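Local coordinates for protein alanine racemase, biosynthetic (Pseudomonas aeruginosa PAO1, PDB 6A2F) that belongs to the alanine racemase family of two-domain, pyridoxal-phosphate-bearing proteins, pairing a TIM-barrel-type domain with a beta-rich C-terminal domain, at residues Q239-L243 and E314-G318; V289-I295 and V307-L312. One frame throughout, in Å; residues are numbered along the deposited sequence.

Overall arrangement
Both contacts lie in the C-terminal beta domain, far from the chain's centre, and their own centres are about 10 Å apart. Along the chain contact 2 is nested within the loop that contact 1 closes. Contact 1 lays the loop 314-318 across strand 234-246; contact 2 joins the hairpin strands 292-296 and 305-308 and packs the turn 309-312 against Val-289, Arg-292 and Ala-294. Contact 2 is the more buried, with five of nine touching residues against three of nine, and only contact 1 reaches the second subunit. Contact 1 sets aliphatic groups against loop carbonyls; contact 2 is richer in methyl-to-methyl packing and adds a guanidinium face. Leu-309 merges the two, packing on Leu-240, Leu-243 and Ala-315.

Contact 1 of 2, residues Q239-L243 and E314-G318; sequences QLISL and EARVG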
loop_
_atom_site.group_PDB
_atom_site.type_symbol
_atom_site.label_atom_id
_atom_site.label_comp_id
_atom_site.label_asym_id
_atom_site.label_seq_id
_atom_site.Cartn_x
_atom_site.Cartn_y
_atom_site.Cartn_z
ATOM N N GLN A 239 -17.340 2.549 -7.469
ATOM C CA GLN A 239 -18.779 2.425 -7.667
ATOM C C GLN A 239 -19.440 1.550 -6.620
ATOM O O GLN A 239 -18.802 0.675 -6.030
ATOM C CB GLN A 239 -19.082 1.840 -9.048
ATOM C CG GLN A 239 -19.393 2.870 -10.121
ATOM C CD GLN A 239 -19.462 2.256 -11.504
ATOM O OE1 GLN A 239 -20.074 1.200 -11.699
ATOM N NE2 GLN A 239 -18.827 2.911 -12.475
ATOM N N LEU A 240 -20.729 1.796 -6.402
ATOM C CA LEU A 240 -21.572 0.876 -5.652
ATOM C C LEU A 240 -21.816 -0.352 -6.515
ATOM O O LEU A 240 -22.306 -0.236 -7.637
ATOM C CB LEU A 240 -22.904 1.532 -5.285
ATOM C CG LEU A 240 -22.923 2.685 -4.282
ATOM C CD1 LEU A 240 -24.356 3.166 -4.124
ATOM C CD2 LEU A 240 -22.336 2.281 -2.936
ATOM N N ILE A 241 -21.448 -1.518 -5.987
ATOM C CA ILE A 241 -21.580 -2.794 -6.699
ATOM C C ILE A 241 -22.634 -3.686 -6.038
ATOM O O ILE A 241 -22.996 -4.749 -6.566
ATOM C CB ILE A 241 -20.230 -3.543 -6.816
ATOM C CG1 ILE A 241 -19.672 -3.898 -5.426
ATOM C CG2 ILE A 241 -19.237 -2.711 -7.619
ATOM C CD1 ILE A 241 -18.458 -4.809 -5.440
ATOM N N SER A 242 -23.114 -3.242 -4.877
ATOM C CA SER A 242 -24.168 -3.939 -4.148
ATOM C C SER A 242 -24.899 -2.998 -3.201
ATOM O O SER A 242 -24.327 -2.019 -2.713
ATOM C CB SER A 242 -23.596 -5.124 -3.369
ATOM O OG SER A 242 -24.632 -5.866 -2.756
ATOM N N LEU A 243 -26.168 -3.308 -2.950
ATOM C CA LEU A 243 -26.992 -2.545 -2.026
ATOM C C LEU A 243 -27.926 -3.498 -1.283
ATOM O O LEU A 243 -28.589 -4.334 -1.902
ATOM C CB LEU A 243 -27.768 -1.472 -2.788
ATOM C CG LEU A 243 -28.494 -0.331 -2.070
ATOM C CD1 LEU A 243 -27.773 0.148 -0.817
ATOM C CD2 LEU A 243 -28.672 0.815 -3.051
ATOM N N GLU A 314 -31.962 7.568 -2.481
ATOM C CA GLU A 314 -31.912 7.545 -3.943
ATOM C C GLU A 314 -30.648 6.898 -4.530
ATOM O O GLU A 314 -30.546 6.719 -5.748
ATOM C CB GLU A 314 -32.125 8.956 -4.513
ATOM C CG GLU A 314 -33.570 9.455 -4.446
ATOM C CD GLU A 314 -34.498 8.795 -5.465
ATOM O OE1 GLU A 314 -34.150 7.732 -6.026
ATOM O OE2 GLU A 314 -35.595 9.344 -5.711
ATOM N N ALA A 315 -29.698 6.542 -3.666
ATOM C CA ALA A 315 -28.479 5.856 -4.094
ATOM C C ALA A 315 -28.802 4.485 -4.692
ATOM O O ALA A 315 -29.614 3.740 -4.145
ATOM C CB ALA A 315 -27.510 5.717 -2.929
ATOM N N ARG A 316 -28.170 4.173 -5.822
ATOM C CA ARG A 316 -28.409 2.924 -6.548
ATOM C C ARG A 316 -27.101 2.260 -6.962
ATOM O O ARG A 316 -26.077 2.932 -7.095
ATOM C CB ARG A 316 -29.275 3.178 -7.793
ATOM C CG ARG A 316 -30.685 3.672 -7.501
ATOM C CD ARG A 316 -31.586 2.544 -7.016
ATOM N NE ARG A 316 -32.424 2.007 -8.088
ATOM C CZ ARG A 316 -33.695 2.352 -8.300
ATOM N NH1 ARG A 316 -34.371 1.809 -9.308
ATOM N NH2 ARG A 316 -34.294 3.236 -7.506
ATOM N N VAL A 317 -27.141 0.941 -7.157
ATOM C CA VAL A 317 -26.004 0.194 -7.698
ATOM C C VAL A 317 -25.564 0.821 -9.024
ATOM O O VAL A 317 -26.390 1.061 -9.911
ATOM C CB VAL A 317 -26.339 -1.304 -7.889
ATOM C CG1 VAL A 317 -25.269 -2.011 -8.719
ATOM C CG2 VAL A 317 -26.500 -1.987 -6.539
ATOM N N GLY A 318 -24.266 1.106 -9.135
ATOM C CA GLY A 318 -23.709 1.755 -10.315
ATOM C C GLY A 318 -23.284 3.193 -10.070
ATOM O O GLY A 318 -22.522 3.755 -10.856
#
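Leu-240 meets the loop 314-318 with both its backbone and its side chain. Its carbonyl O accepts a hydrogen bond from Gly-318 N (2.8 Å, 151° at the hydrogen), the donor standing 23° out of the carbonyl plane. The side chain, with CG beside the backbone N (chi1 -68°), carries Leu-240 CD1 to Arg-316 O at 3.4 Å and to Ala-315 CB at 4.2 Å. Alanine suits this buried place because its small methyl fits against the leucine. Val-317 lies along the strand backbone: its CG1 is 3.6 Å from Leu-240 O, while its CG2 touches Ser-242 and reaches Leu-243 CB at 4.0 Å. Farther along, Leu-243 CD2 comes within 3.3 Å of Ala-315 O. At the other end the Gln-239 chain runs past the loop, its CG 3.3 Å from Gly-318 O. Gly-318 has a positive phi, where a side chain would press on the preceding carbonyl oxygen.

Outside this shell, Asp-319 bonds to both segments, its OD2 accepting from Arg-316 N while its backbone pairs with Leu-240. Ser-242 turns from the loop, and its OG donates a hydrogen bond to Arg-130 O of the second subunit; Val-317 packs on Glu-104 of that subunit. Ile-241 and Ser-242 both face Thr-268 in a classic beta bulge, a break in the regular pairing of strands 234-246 and 264-269 within the mixed sheet of the C-terminal domain.

Contact 2 of 2, residues V289-I295 and V307-L312; sequences VGGRRAI and VDLSDL
Leu-312 fits its two methyls against different partners on 289-295. Leu-312 CD1 sits 3.8 Å from Ala-294 CB and 4.2 Å from Val-289 CB, a buried patch in which the small alanine lets the leucine come close to the strand. Leu-312 CD2 lies over the centre of one face of the Arg-292 guanidinium, 3.6 Å above its plane; bends at chi2 and chi3 (-84° and -53°) fold the arginine back over this methyl. Leu-309 CD2 comes between the branches of Val-289, 3.8 Å from both CG1 and CG2, the two side chains crossing at about a right angle.

One backbone bond across these segments lies in the hairpin of strands 292-296 and 305-308, part of the mixed sheet of the C-terminal domain: Asp-308 N donates to Ile-295 O at 2.8 Å and 165°. A type I' turn from Val-289 to Arg-292 connects strand 286-289 to strand 292-296, and its positive phi angles suit Gly-290 and Gly-291.

Among polar side chains, Asp-308 OD1 accepts twice from Ser-310. Ser-310 OG donates to the syn lone pair of Asp-308 OD1 at 2.8 Å. Ser-310 N approaches Asp-308 OD1 at 3.1 Å from the anti side, well out of the carboxylate plane, making an Asx turn as the chain leaves the strand. Arg-293 points its charge elsewhere, to a salt bridge with Glu-332.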
loop_
_atom_site.group_PDB
_atom_site.type_symbol
_atom_site.label_atom_id
_atom_site.label_comp_id
_atom_site.label_asym_id
_atom_site.label_seq_id
_atom_site.Cartn_x
_atom_site.Cartn_y
_atom_site.Cartn_z
ATOM N N VAL A 289 -20.996 9.532 -2.166
ATOM C CA VAL A 289 -21.828 8.690 -3.025
ATOM C C VAL A 289 -22.722 9.609 -3.851
ATOM O O VAL A 289 -23.578 10.309 -3.307
ATOM C CB VAL A 289 -22.674 7.679 -2.212
ATOM C CG1 VAL A 289 -23.478 6.773 -3.138
ATOM C CG2 VAL A 289 -21.788 6.845 -1.291
ATOM N N GLY A 290 -22.501 9.618 -5.161
ATOM C CA GLY A 290 -23.200 10.535 -6.061
ATOM C C GLY A 290 -22.934 11.991 -5.724
ATOM O O GLY A 290 -23.813 12.844 -5.871
ATOM N N GLY A 291 -21.716 12.266 -5.260
ATOM C CA GLY A 291 -21.332 13.593 -4.791
ATOM C C GLY A 291 -21.789 13.902 -3.376
ATOM O O GLY A 291 -21.449 14.951 -2.830
ATOM N N ARG A 292 -22.551 12.992 -2.771
ATOM C CA ARG A 292 -23.152 13.245 -1.458
ATOM C C ARG A 292 -22.383 12.571 -0.321
ATOM O O ARG A 292 -21.946 11.426 -0.440
ATOM C CB ARG A 292 -24.622 12.807 -1.440
ATOM C CG ARG A 292 -25.509 13.476 -2.491
ATOM C CD ARG A 292 -26.040 14.833 -2.045
ATOM N NE ARG A 292 -26.715 14.775 -0.744
ATOM C CZ ARG A 292 -27.971 14.370 -0.546
ATOM N NH1 ARG A 292 -28.733 13.969 -1.561
ATOM N NH2 ARG A 292 -28.473 14.359 0.684
ATOM N N ARG A 293 -22.231 13.291 0.785
ATOM C CA ARG A 293 -21.451 12.814 1.924
ATOM C C ARG A 293 -22.113 11.629 2.638
ATOM O O ARG A 293 -23.321 11.637 2.891
ATOM C CB ARG A 293 -21.192 13.968 2.896
ATOM C CG ARG A 293 -20.012 13.762 3.830
ATOM C CD ARG A 293 -19.675 15.045 4.577
ATOM N NE ARG A 293 -18.593 15.807 3.949
ATOM C CZ ARG A 293 -17.300 15.667 4.243
ATOM N NH1 ARG A 293 -16.393 16.412 3.625
ATOM N NH2 ARG A 293 -16.907 14.783 5.153
ATOM N N ALA A 294 -21.306 10.611 2.933
ATOM C CA ALA A 294 -21.745 9.410 3.647
ATOM C C ALA A 294 -20.553 8.793 4.378
ATOM O O ALA A 294 -19.410 9.192 4.148
ATOM C CB ALA A 294 -22.363 8.406 2.685
ATOM N N ILE A 295 -20.815 7.823 5.251
ATOM C CA ILE A 295 -19.761 7.249 6.095
ATOM C C ILE A 295 -19.605 5.731 5.960
ATOM O O ILE A 295 -20.531 5.033 5.547
ATOM C CB ILE A 295 -19.929 7.655 7.583
ATOM C CG1 ILE A 295 -21.297 7.209 8.127
ATOM C CG2 ILE A 295 -19.697 9.157 7.751
ATOM C CD1 ILE A 295 -21.506 7.478 9.605
ATOM N N VAL A 307 -20.521 1.116 2.930
ATOM C CA VAL A 307 -20.931 2.451 3.373
ATOM C C VAL A 307 -22.380 2.462 3.847
ATOM O O VAL A 307 -23.216 1.712 3.332
ATOM C CB VAL A 307 -20.744 3.521 2.269
ATOM C CG1 VAL A 307 -19.269 3.693 1.935
ATOM C CG2 VAL A 307 -21.542 3.173 1.018
ATOM N N ASP A 308 -22.666 3.316 4.828
ATOM C CA ASP A 308 -24.026 3.487 5.332
ATOM C C ASP A 308 -24.819 4.414 4.413
ATOM O O ASP A 308 -24.557 5.615 4.347
ATOM C CB ASP A 308 -24.007 4.026 6.769
ATOM C CG ASP A 308 -25.376 3.987 7.431
ATOM O OD1 ASP A 308 -26.374 3.707 6.734
ATOM O OD2 ASP A 308 -25.454 4.240 8.654
ATOM N N LEU A 309 -25.790 3.848 3.709
ATOM C CA LEU A 309 -26.584 4.607 2.743
ATOM C C LEU A 309 -28.009 4.903 3.226
ATOM O O LEU A 309 -28.884 5.246 2.425
ATOM C CB LEU A 309 -26.610 3.881 1.395
ATOM C CG LEU A 309 -25.317 3.877 0.579
ATOM C CD1 LEU A 309 -25.449 2.918 -0.588
ATOM C CD2 LEU A 309 -24.960 5.269 0.079
ATOM N N SER A 310 -28.221 4.789 4.537
ATOM C CA SER A 310 -29.546 4.968 5.148
ATOM C C SER A 310 -30.168 6.351 4.928
ATOM O O SER A 310 -31.385 6.464 4.810
ATOM C CB SER A 310 -29.489 4.660 6.643
ATOM O OG SER A 310 -29.098 3.316 6.863
ATOM N N ASP A 311 -29.328 7.385 4.872
ATOM C CA ASP A 311 -29.779 8.762 4.666
ATOM C C ASP A 311 -29.618 9.213 3.213
ATOM O O ASP A 311 -29.743 10.401 2.904
ATOM C CB ASP A 311 -29.041 9.720 5.607
ATOM C CG ASP A 311 -29.149 9.308 7.064
ATOM O OD1 ASP A 311 -30.273 9.040 7.537
ATOM O OD2 ASP A 311 -28.105 9.250 7.742
ATOM N N LEU A 312 -29.336 8.261 2.326
ATOM C CA LEU A 312 -29.314 8.531 0.891
ATOM C C LEU A 312 -30.214 7.536 0.146
ATOM O O LEU A 312 -29.719 6.626 -0.521
ATOM C CB LEU A 312 -27.877 8.507 0.353
ATOM C CG LEU A 312 -26.870 9.489 0.968
ATOM C CD1 LEU A 312 -25.453 9.139 0.540
ATOM C CD2 LEU A 312 -27.190 10.937 0.626
#